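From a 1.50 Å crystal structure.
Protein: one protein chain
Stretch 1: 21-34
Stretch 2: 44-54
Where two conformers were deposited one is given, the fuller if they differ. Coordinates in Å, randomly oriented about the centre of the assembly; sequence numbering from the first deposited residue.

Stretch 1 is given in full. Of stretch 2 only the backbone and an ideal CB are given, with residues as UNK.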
# COMPACT_ATOMS: atom_id res chain seq x y z
N HIS A 21 -9.98 2.29 19.46
CA HIS A 21 -10.20 1.04 20.17
C HIS A 21 -11.27 0.20 19.48
O HIS A 21 -11.12 -1.01 19.33
CB HIS A 21 -10.59 1.32 21.62
CG HIS A 21 -10.76 0.09 22.45
ND1 HIS A 21 -11.96 -0.58 22.56
CD2 HIS A 21 -9.87 -0.58 23.23
CE1 HIS A 21 -11.80 -1.62 23.37
NE2 HIS A 21 -10.55 -1.64 23.78
N TYR A 22 -12.35 0.85 19.05
CA TYR A 22 -13.45 0.19 18.37
C TYR A 22 -13.00 -0.50 17.08
O TYR A 22 -13.31 -1.67 16.84
CB TYR A 22 -14.53 1.21 18.04
CG TYR A 22 -15.84 0.66 17.55
CD1 TYR A 22 -16.66 -0.06 18.41
CD2 TYR A 22 -16.29 0.89 16.26
CE1 TYR A 22 -17.88 -0.55 18.00
CE2 TYR A 22 -17.52 0.40 15.83
CZ TYR A 22 -18.30 -0.32 16.72
OH TYR A 22 -19.53 -0.82 16.34
N LEU A 23 -12.28 0.24 16.25
CA LEU A 23 -11.82 -0.32 14.99
C LEU A 23 -10.76 -1.40 15.23
O LEU A 23 -10.74 -2.41 14.54
CB LEU A 23 -11.30 0.78 14.06
CG LEU A 23 -12.36 1.79 13.61
CD1 LEU A 23 -11.76 2.87 12.72
CD2 LEU A 23 -13.54 1.10 12.91
N ALA A 24 -9.91 -1.19 16.23
CA ALA A 24 -8.92 -2.20 16.57
C ALA A 24 -9.61 -3.50 16.99
O ALA A 24 -9.12 -4.59 16.70
CB ALA A 24 -7.99 -1.71 17.67
N ASP A 25 -10.75 -3.39 17.66
CA ASP A 25 -11.46 -4.60 18.06
C ASP A 25 -11.93 -5.39 16.84
O ASP A 25 -11.94 -6.61 16.86
CB ASP A 25 -12.64 -4.27 18.99
CG ASP A 25 -13.44 -5.50 19.34
OD1 ASP A 25 -13.04 -6.22 20.27
OD2 ASP A 25 -14.45 -5.75 18.66
N TYR A 26 -12.31 -4.68 15.77
CA TYR A 26 -12.68 -5.36 14.54
C TYR A 26 -11.51 -6.17 13.98
O TYR A 26 -11.71 -7.26 13.43
CB TYR A 26 -13.16 -4.38 13.47
CG TYR A 26 -14.59 -3.88 13.62
CD1 TYR A 26 -15.62 -4.73 14.04
CD2 TYR A 26 -14.91 -2.57 13.30
CE1 TYR A 26 -16.92 -4.27 14.14
CE2 TYR A 26 -16.21 -2.10 13.40
CZ TYR A 26 -17.21 -2.95 13.82
OH TYR A 26 -18.50 -2.48 13.91
N ALA A 27 -10.29 -5.64 14.10
CA ALA A 27 -9.10 -6.37 13.62
C ALA A 27 -8.86 -7.64 14.44
O ALA A 27 -8.46 -8.67 13.90
CB ALA A 27 -7.86 -5.48 13.64
N ARG A 28 -9.12 -7.55 15.75
CA ARG A 28 -9.04 -8.73 16.62
C ARG A 28 -10.07 -9.77 16.18
O ARG A 28 -9.75 -10.96 16.07
CB ARG A 28 -9.27 -8.34 18.08
CG ARG A 28 -9.23 -9.54 19.04
CD ARG A 28 -9.85 -9.22 20.39
NE ARG A 28 -11.23 -8.75 20.28
CZ ARG A 28 -12.30 -9.54 20.13
NH1 ARG A 28 -12.15 -10.85 20.05
NH2 ARG A 28 -13.51 -9.01 20.05
N GLN A 29 -11.30 -9.32 15.91
CA GLN A 29 -12.35 -10.22 15.43
C GLN A 29 -12.00 -10.82 14.07
O GLN A 29 -12.26 -11.99 13.81
CB GLN A 29 -13.69 -9.50 15.30
CG GLN A 29 -14.29 -9.01 16.60
CD GLN A 29 -15.65 -8.40 16.37
OE1 GLN A 29 -16.47 -8.95 15.62
NE2 GLN A 29 -15.91 -7.27 17.00
N ALA A 30 -11.42 -10.00 13.20
CA ALA A 30 -11.00 -10.46 11.87
C ALA A 30 -9.97 -11.57 12.00
O ALA A 30 -10.06 -12.61 11.34
CB ALA A 30 -10.42 -9.30 11.07
N GLU A 31 -8.97 -11.35 12.85
CA GLU A 31 -7.95 -12.36 13.07
C GLU A 31 -8.56 -13.64 13.61
O GLU A 31 -8.19 -14.74 13.19
CB GLU A 31 -6.87 -11.86 14.03
CG GLU A 31 -5.77 -12.89 14.27
CD GLU A 31 -4.67 -12.38 15.15
OE1 GLU A 31 -4.95 -11.54 16.03
OE2 GLU A 31 -3.52 -12.83 14.97
N ASP A 32 -9.47 -13.51 14.57
CA ASP A 32 -10.10 -14.67 15.18
C ASP A 32 -10.84 -15.49 14.12
O ASP A 32 -10.79 -16.72 14.13
CB ASP A 32 -11.08 -14.25 16.28
CG ASP A 32 -10.39 -13.77 17.56
OD1 ASP A 32 -9.16 -13.92 17.69
OD2 ASP A 32 -11.10 -13.23 18.44
N ALA A 33 -11.53 -14.80 13.21
CA ALA A 33 -12.27 -15.48 12.15
C ALA A 33 -11.32 -16.24 11.22
O ALA A 33 -11.55 -17.40 10.86
CB ALA A 33 -13.13 -14.48 11.36
N TRP A 34 -10.23 -15.58 10.83
CA TRP A 34 -9.19 -16.20 10.02
C TRP A 34 -8.59 -17.42 10.72
O TRP A 34 -8.47 -18.50 10.13
CB TRP A 34 -8.08 -15.18 9.69
CG TRP A 34 -6.79 -15.83 9.22
CD1 TRP A 34 -5.60 -15.89 9.90
CD2 TRP A 34 -6.56 -16.51 7.98
NE1 TRP A 34 -4.65 -16.56 9.16
CE2 TRP A 34 -5.22 -16.95 7.97
CE3 TRP A 34 -7.37 -16.79 6.88
CZ2 TRP A 34 -4.67 -17.66 6.91
CZ3 TRP A 34 -6.83 -17.49 5.82
CH2 TRP A 34 -5.49 -17.93 5.84
N UNK A 44 -16.60 -14.62 5.20
CA UNK A 44 -17.83 -14.28 5.90
C UNK A 44 -17.66 -13.03 6.75
O UNK A 44 -18.55 -12.17 6.77
CB UNK A 44 -18.28 -15.45 6.77
N UNK A 45 -16.53 -12.92 7.43
CA UNK A 45 -16.29 -11.75 8.27
C UNK A 45 -16.26 -10.47 7.44
O UNK A 45 -16.86 -9.46 7.80
CB UNK A 45 -14.98 -11.91 9.04
N UNK A 46 -15.56 -10.52 6.32
CA UNK A 46 -15.47 -9.38 5.42
C UNK A 46 -16.86 -8.90 4.98
O UNK A 46 -17.18 -7.71 5.03
CB UNK A 46 -14.63 -9.74 4.20
N UNK A 47 -17.71 -9.85 4.58
CA UNK A 47 -19.06 -9.52 4.15
C UNK A 47 -19.89 -8.92 5.28
O UNK A 47 -20.60 -7.93 5.09
CB UNK A 47 -19.75 -10.77 3.60
N UNK A 48 -19.81 -9.52 6.46
CA UNK A 48 -20.58 -9.06 7.62
C UNK A 48 -20.17 -7.65 8.04
O UNK A 48 -21.02 -6.80 8.31
CB UNK A 48 -20.40 -10.03 8.79
N UNK A 49 -18.86 -7.41 8.11
CA UNK A 49 -18.39 -6.11 8.55
C UNK A 49 -18.70 -5.03 7.52
O UNK A 49 -19.09 -3.92 7.87
CB UNK A 49 -16.89 -6.16 8.83
N UNK A 50 -18.53 -5.37 6.25
CA UNK A 50 -18.85 -4.44 5.18
C UNK A 50 -20.31 -4.01 5.24
O UNK A 50 -20.64 -2.84 5.07
CB UNK A 50 -18.54 -5.07 3.82
N UNK A 51 -21.20 -4.97 5.47
CA UNK A 51 -22.63 -4.66 5.55
C UNK A 51 -22.94 -3.84 6.79
O UNK A 51 -23.71 -2.88 6.74
CB UNK A 51 -23.46 -5.95 5.55
N UNK A 52 -22.35 -4.22 7.92
CA UNK A 52 -22.62 -3.53 9.17
C UNK A 52 -22.21 -2.06 9.10
O UNK A 52 -22.97 -1.18 9.50
CB UNK A 52 -21.89 -4.23 10.32
N UNK A 53 -21.01 -1.80 8.59
CA UNK A 53 -20.45 -0.45 8.59
C UNK A 53 -20.66 0.28 7.28
O UNK A 53 -20.21 1.41 7.11
CB UNK A 53 -18.95 -0.51 8.90
N UNK A 54 -21.34 -0.38 6.34
CA UNK A 54 -21.65 0.21 5.04
C UNK A 54 -20.39 0.80 4.41
O UNK A 54 -20.37 1.97 4.01
CB UNK A 54 -22.73 1.29 5.18

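The two helices run nearly antiparallel, with 153° between their directions and axes 10.1 Å apart at closest approach.

Position 44 points sideways, and its ideal CB has nothing of stretch 1 within 5.5 Å. Many residues would suit, polar ones especially. It is Arg 44, whose NH2 forms a salt bridge with OE2 at position 48, 3.0 Å away.

Position 45 points toward stretch 1. Its ideal CB lies 3.9 Å from Ala 33 CB, and the small side chains of Ala 30 and Ala 33 leave a hollow beside Gln 29 and Tyr 26. A large apolar or aromatic side chain would fill it. It is Phe 45, with chi1 t, a knob among these four residues. Ala 30 CA sits over the ring face, 3.8 Å from the Phe 45 centroid. Gln 29 CB packs 3.5 Å from Phe 45 CE1, and Phe 45 CZ reaches within 3.4 Å of Tyr 26 O.

Positions 46 and 47 are out of reach, so almost any residue would suit. They are Arg 46 and Lys 47.

Position 48 is also out of reach, and a polar residue would be at ease. It is Glu 48, the partner of Arg 44.

Position 49 points toward stretch 1, but its ideal CB has nothing within 5.5 Å. The ring of Tyr 26 lies beyond, so leucine, isoleucine or methionine would suit. It is Leu 49. Its CD1 lies over the Tyr 26 ring face, 3.4 Å from the centroid and 10° off the normal.

Positions 50 and 51 are out of reach, so small or polar residues would suit as well as longer ones. They are Ser 50 and Ala 51.

Position 52 points toward stretch 1, with its ideal CB 5.2 Å from Tyr 26 OH. A long donor could reach the tyrosine hydroxyls. It is Lys 52, fully extended with every chi t. Its NZ donates to Tyr 26 OH at 3.0 Å and lies 3.5 Å from Tyr 22 OH.

Position 53 also points toward stretch 1, with its ideal CB 5.4 Å from Tyr 26 OH. An acceptor such as glutamate or glutamine would suit. It is Glu 53. Tyr 26 OH, which accepts from Lys 52, donates to Glu 53 OE2 at 2.8 Å. A water also links Glu 53 OE2 (2.5 Å from the water O) to Tyr 22 OH (2.7 Å from it).

Position 54 has positive phi (50°), which favours glycine, asparagine or aspartate. It is Asp 54, out of reach.

Stretch 2 (44-54) RFRKELSAKED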
# COMPACT_ATOMS: atom_id res chain seq x y z
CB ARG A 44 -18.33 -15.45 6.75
CG ARG A 44 -19.66 -15.17 7.44
CD ARG A 44 -20.23 -16.43 8.06
NE ARG A 44 -19.25 -17.10 8.91
CZ ARG A 44 -19.03 -16.78 10.18
NH1 ARG A 44 -18.12 -17.45 10.88
NH2 ARG A 44 -19.71 -15.80 10.76
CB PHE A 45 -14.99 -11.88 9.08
CG PHE A 45 -14.74 -10.71 9.97
CD1 PHE A 45 -15.28 -10.67 11.25
CD2 PHE A 45 -14.01 -9.62 9.52
CE1 PHE A 45 -15.06 -9.57 12.07
CE2 PHE A 45 -13.80 -8.52 10.33
CZ PHE A 45 -14.32 -8.49 11.61
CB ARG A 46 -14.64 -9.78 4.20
CG ARG A 46 -14.61 -8.74 3.15
CD ARG A 46 -13.90 -9.24 1.91
NE ARG A 46 -13.64 -8.09 1.09
CZ ARG A 46 -13.19 -8.11 -0.16
NH1 ARG A 46 -12.93 -9.26 -0.77
NH2 ARG A 46 -13.01 -6.96 -0.78
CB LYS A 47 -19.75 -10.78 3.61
CG LYS A 47 -19.22 -11.26 2.26
CD LYS A 47 -19.96 -12.52 1.85
CE LYS A 47 -19.39 -13.15 0.59
NZ LYS A 47 -19.89 -14.55 0.44
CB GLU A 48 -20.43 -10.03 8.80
CG GLU A 48 -21.08 -11.39 8.59
CD GLU A 48 -20.73 -12.38 9.68
OE1 GLU A 48 -19.88 -12.05 10.54
OE2 GLU A 48 -21.29 -13.50 9.70
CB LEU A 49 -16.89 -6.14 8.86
CG LEU A 49 -16.31 -4.83 9.41
CD1 LEU A 49 -17.07 -4.40 10.67
CD2 LEU A 49 -14.82 -4.97 9.69
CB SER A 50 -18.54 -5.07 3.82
OG SER A 50 -18.81 -4.15 2.80
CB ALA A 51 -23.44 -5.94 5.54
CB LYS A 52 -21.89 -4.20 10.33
CG LYS A 52 -22.17 -3.53 11.67
CD LYS A 52 -21.36 -4.14 12.80
CE LYS A 52 -21.65 -3.42 14.11
NZ LYS A 52 -20.76 -3.92 15.17
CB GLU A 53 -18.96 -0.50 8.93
CG GLU A 53 -18.67 -0.89 10.38
CD GLU A 53 -19.00 0.21 11.36
OE1 GLU A 53 -19.34 1.34 10.93
OE2 GLU A 53 -18.91 -0.06 12.58
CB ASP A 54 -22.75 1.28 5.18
CG ASP A 54 -23.28 1.74 3.84
OD1 ASP A 54 -23.17 0.97 2.85
OD2 ASP A 54 -23.82 2.87 3.77
O HOH W 1 -20.60 0.54 14.33
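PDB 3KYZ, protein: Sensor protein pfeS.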